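PDB 5EYI: uridylate-specific endoribonuclease nsp11 from Prrsv 16244b, which probably cleaves polyuridine-containing viral RNA as an endoribonuclease, limiting the activation of host double-stranded RNA sensors. Local coordinates for residues 63-69 with 84-90. The protein carries 1 engineered substitution. Sequence-based numbering, arbitrary orientation.
Sequences SRACIGA and VVSYYLT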
loop_
_atom_site.group_PDB
_atom_site.type_symbol
_atom_site.label_atom_id
_atom_site.label_comp_id
_atom_site.label_asym_id
_atom_site.label_seq_id
_atom_site.Cartn_x
_atom_site.Cartn_y
_atom_site.Cartn_z
ATOM N N SER A 63 20.278 24.349 0.388
ATOM C CA SER A 63 18.959 24.944 0.230
ATOM C C SER A 63 18.125 24.027 -0.653
ATOM O O SER A 63 18.551 23.658 -1.747
ATOM C CB SER A 63 19.026 26.333 -0.402
ATOM O OG SER A 63 19.603 27.255 0.489
ATOM N N ARG A 64 16.959 23.650 -0.146
ATOM C CA ARG A 64 16.037 22.752 -0.822
ATOM C C ARG A 64 14.931 23.615 -1.416
ATOM O O ARG A 64 14.251 24.346 -0.684
ATOM C CB ARG A 64 15.470 21.750 0.196
ATOM C CG ARG A 64 14.207 20.994 -0.200
ATOM C CD ARG A 64 14.474 19.984 -1.291
ATOM N NE ARG A 64 15.389 18.954 -0.819
ATOM C CZ ARG A 64 16.051 18.118 -1.605
ATOM N NH1 ARG A 64 15.890 18.150 -2.927
ATOM N NH2 ARG A 64 16.875 17.231 -1.067
ATOM N N ALA A 65 14.762 23.525 -2.736
ATOM C CA ALA A 65 13.662 24.175 -3.437
ATOM C C ALA A 65 12.346 23.467 -3.109
ATOM O O ALA A 65 12.208 22.271 -3.351
ATOM C CB ALA A 65 13.910 24.139 -4.940
ATOM N N CYS A 66 11.386 24.205 -2.559
ATOM C CA CYS A 66 10.082 23.634 -2.215
ATOM C C CYS A 66 9.081 23.955 -3.316
ATOM O O CYS A 66 8.438 25.008 -3.313
ATOM C CB CYS A 66 9.637 24.131 -0.852
ATOM S SG CYS A 66 10.828 23.686 0.430
ATOM N N ILE A 67 8.965 23.020 -4.254
ATOM C CA ILE A 67 8.260 23.228 -5.518
ATOM C C ILE A 67 6.780 22.893 -5.399
ATOM O O ILE A 67 6.419 21.797 -4.988
ATOM C CB ILE A 67 8.883 22.374 -6.645
ATOM C CG1 ILE A 67 10.373 22.724 -6.822
ATOM C CG2 ILE A 67 8.140 22.598 -7.961
ATOM C CD1 ILE A 67 11.184 21.701 -7.603
ATOM N N GLY A 68 5.926 23.835 -5.785
ATOM C CA GLY A 68 4.474 23.633 -5.752
ATOM C C GLY A 68 3.823 23.608 -4.377
ATOM O O GLY A 68 2.675 23.183 -4.246
ATOM N N ALA A 69 4.536 24.077 -3.355
ATOM C CA ALA A 69 4.048 24.014 -1.999
ATOM C C ALA A 69 3.172 25.223 -1.722
ATOM O O ALA A 69 3.422 26.314 -2.227
ATOM C CB ALA A 69 5.207 23.984 -1.023
ATOM N N VAL A 84 6.618 25.445 -9.942
ATOM C CA VAL A 84 7.206 26.721 -9.546
ATOM C C VAL A 84 7.668 26.607 -8.096
ATOM O O VAL A 84 6.945 26.076 -7.249
ATOM C CB VAL A 84 6.189 27.874 -9.650
ATOM C CG1 VAL A 84 6.845 29.203 -9.288
ATOM C CG2 VAL A 84 5.563 27.937 -11.043
ATOM N N VAL A 85 8.858 27.133 -7.813
ATOM C CA VAL A 85 9.424 27.131 -6.461
ATOM C C VAL A 85 8.653 28.125 -5.608
ATOM O O VAL A 85 8.568 29.298 -5.962
ATOM C CB VAL A 85 10.914 27.539 -6.467
ATOM C CG1 VAL A 85 11.467 27.635 -5.043
ATOM C CG2 VAL A 85 11.741 26.560 -7.297
ATOM N N SER A 86 8.087 27.657 -4.493
ATOM C CA SER A 86 7.346 28.533 -3.580
ATOM C C SER A 86 8.305 29.264 -2.649
ATOM O O SER A 86 8.145 30.459 -2.398
ATOM C CB SER A 86 6.318 27.733 -2.773
ATOM O OG SER A 86 5.485 26.995 -3.643
ATOM N N TYR A 87 9.290 28.531 -2.140
ATOM C CA TYR A 87 10.346 29.070 -1.261
ATOM C C TYR A 87 11.462 28.029 -1.183
ATOM O O TYR A 87 11.270 26.893 -1.597
ATOM C CB TYR A 87 9.798 29.384 0.156
ATOM C CG TYR A 87 9.052 28.218 0.785
ATOM C CD1 TYR A 87 7.678 28.076 0.621
ATOM C CD2 TYR A 87 9.727 27.230 1.501
ATOM C CE1 TYR A 87 6.996 26.997 1.158
ATOM C CE2 TYR A 87 9.042 26.143 2.044
ATOM C CZ TYR A 87 7.677 26.036 1.867
ATOM O OH TYR A 87 6.999 24.957 2.397
ATOM N N TYR A 88 12.616 28.430 -0.662
ATOM C CA TYR A 88 13.722 27.525 -0.339
ATOM C C TYR A 88 13.765 27.334 1.163
ATOM O O TYR A 88 13.445 28.250 1.904
ATOM C CB TYR A 88 15.066 28.096 -0.802
ATOM C CG TYR A 88 15.234 28.037 -2.294
ATOM C CD1 TYR A 88 14.738 29.051 -3.103
ATOM C CD2 TYR A 88 15.864 26.953 -2.901
ATOM C CE1 TYR A 88 14.865 28.990 -4.468
ATOM C CE2 TYR A 88 15.991 26.887 -4.273
ATOM C CZ TYR A 88 15.487 27.910 -5.048
ATOM O OH TYR A 88 15.606 27.845 -6.409
ATOM N N LEU A 89 14.167 26.142 1.597
ATOM C CA LEU A 89 14.418 25.866 3.009
ATOM C C LEU A 89 15.863 25.467 3.214
ATOM O O LEU A 89 16.402 24.650 2.467
ATOM C CB LEU A 89 13.513 24.743 3.530
ATOM C CG LEU A 89 12.052 25.090 3.810
ATOM C CD1 LEU A 89 11.364 23.869 4.404
ATOM C CD2 LEU A 89 11.893 26.293 4.720
ATOM N N THR A 90 16.482 26.040 4.238
ATOM C CA THR A 90 17.821 25.651 4.630
ATOM C C THR A 90 17.819 25.371 6.129
ATOM O O THR A 90 17.442 26.222 6.914
ATOM C CB THR A 90 18.849 26.744 4.272
ATOM O OG1 THR A 90 18.588 27.224 2.948
ATOM C CG2 THR A 90 20.266 26.180 4.322
#
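Arg-64 and Leu-89 form a hydrogen-bonded antiparallel pair, each N 2.9 Å from the other's O. After the non-hydrogen-bonded pair Ala-65/Tyr-88 the register slips: Cys-66 N donates to Tyr-87 O, while Cys-66 O accepts from Ser-86 N, both at 2.9 Å. Two residues therefore face one, a classic beta bulge, with Ser-86 near helical backbone angles (-82/-43). The kink turns the Ser-86 side chain toward 63-69, where its OG donates to Ala-69 O at 2.6 Å. Beyond the bulge, Gly-68 N reaches Val-84 O (2.9 Å); at the far end Ser-63 OG and Thr-90 OG1 share a 2.7 Å hydrogen bond.

On one face, Ala-65 CB touches Tyr-88 CE2 (3.5 Å) and Val-85 CG2 (4.0 Å), and Ile-67 lies alongside Val-85. On the other, Cys-66 CB sits over the Tyr-87 ring in a CH-pi contact, and its SG meets Leu-89 CG at 3.9 Å.

The pair belongs to the N-terminal domain of nsp11. Strand 85-93 is central here, hydrogen-bonding to strand 51-55 along its other edge, while Val-11 of helix 9-14 packs on Tyr-87 and Leu-89, and Phe-105 covers Cys-66 and Ala-69.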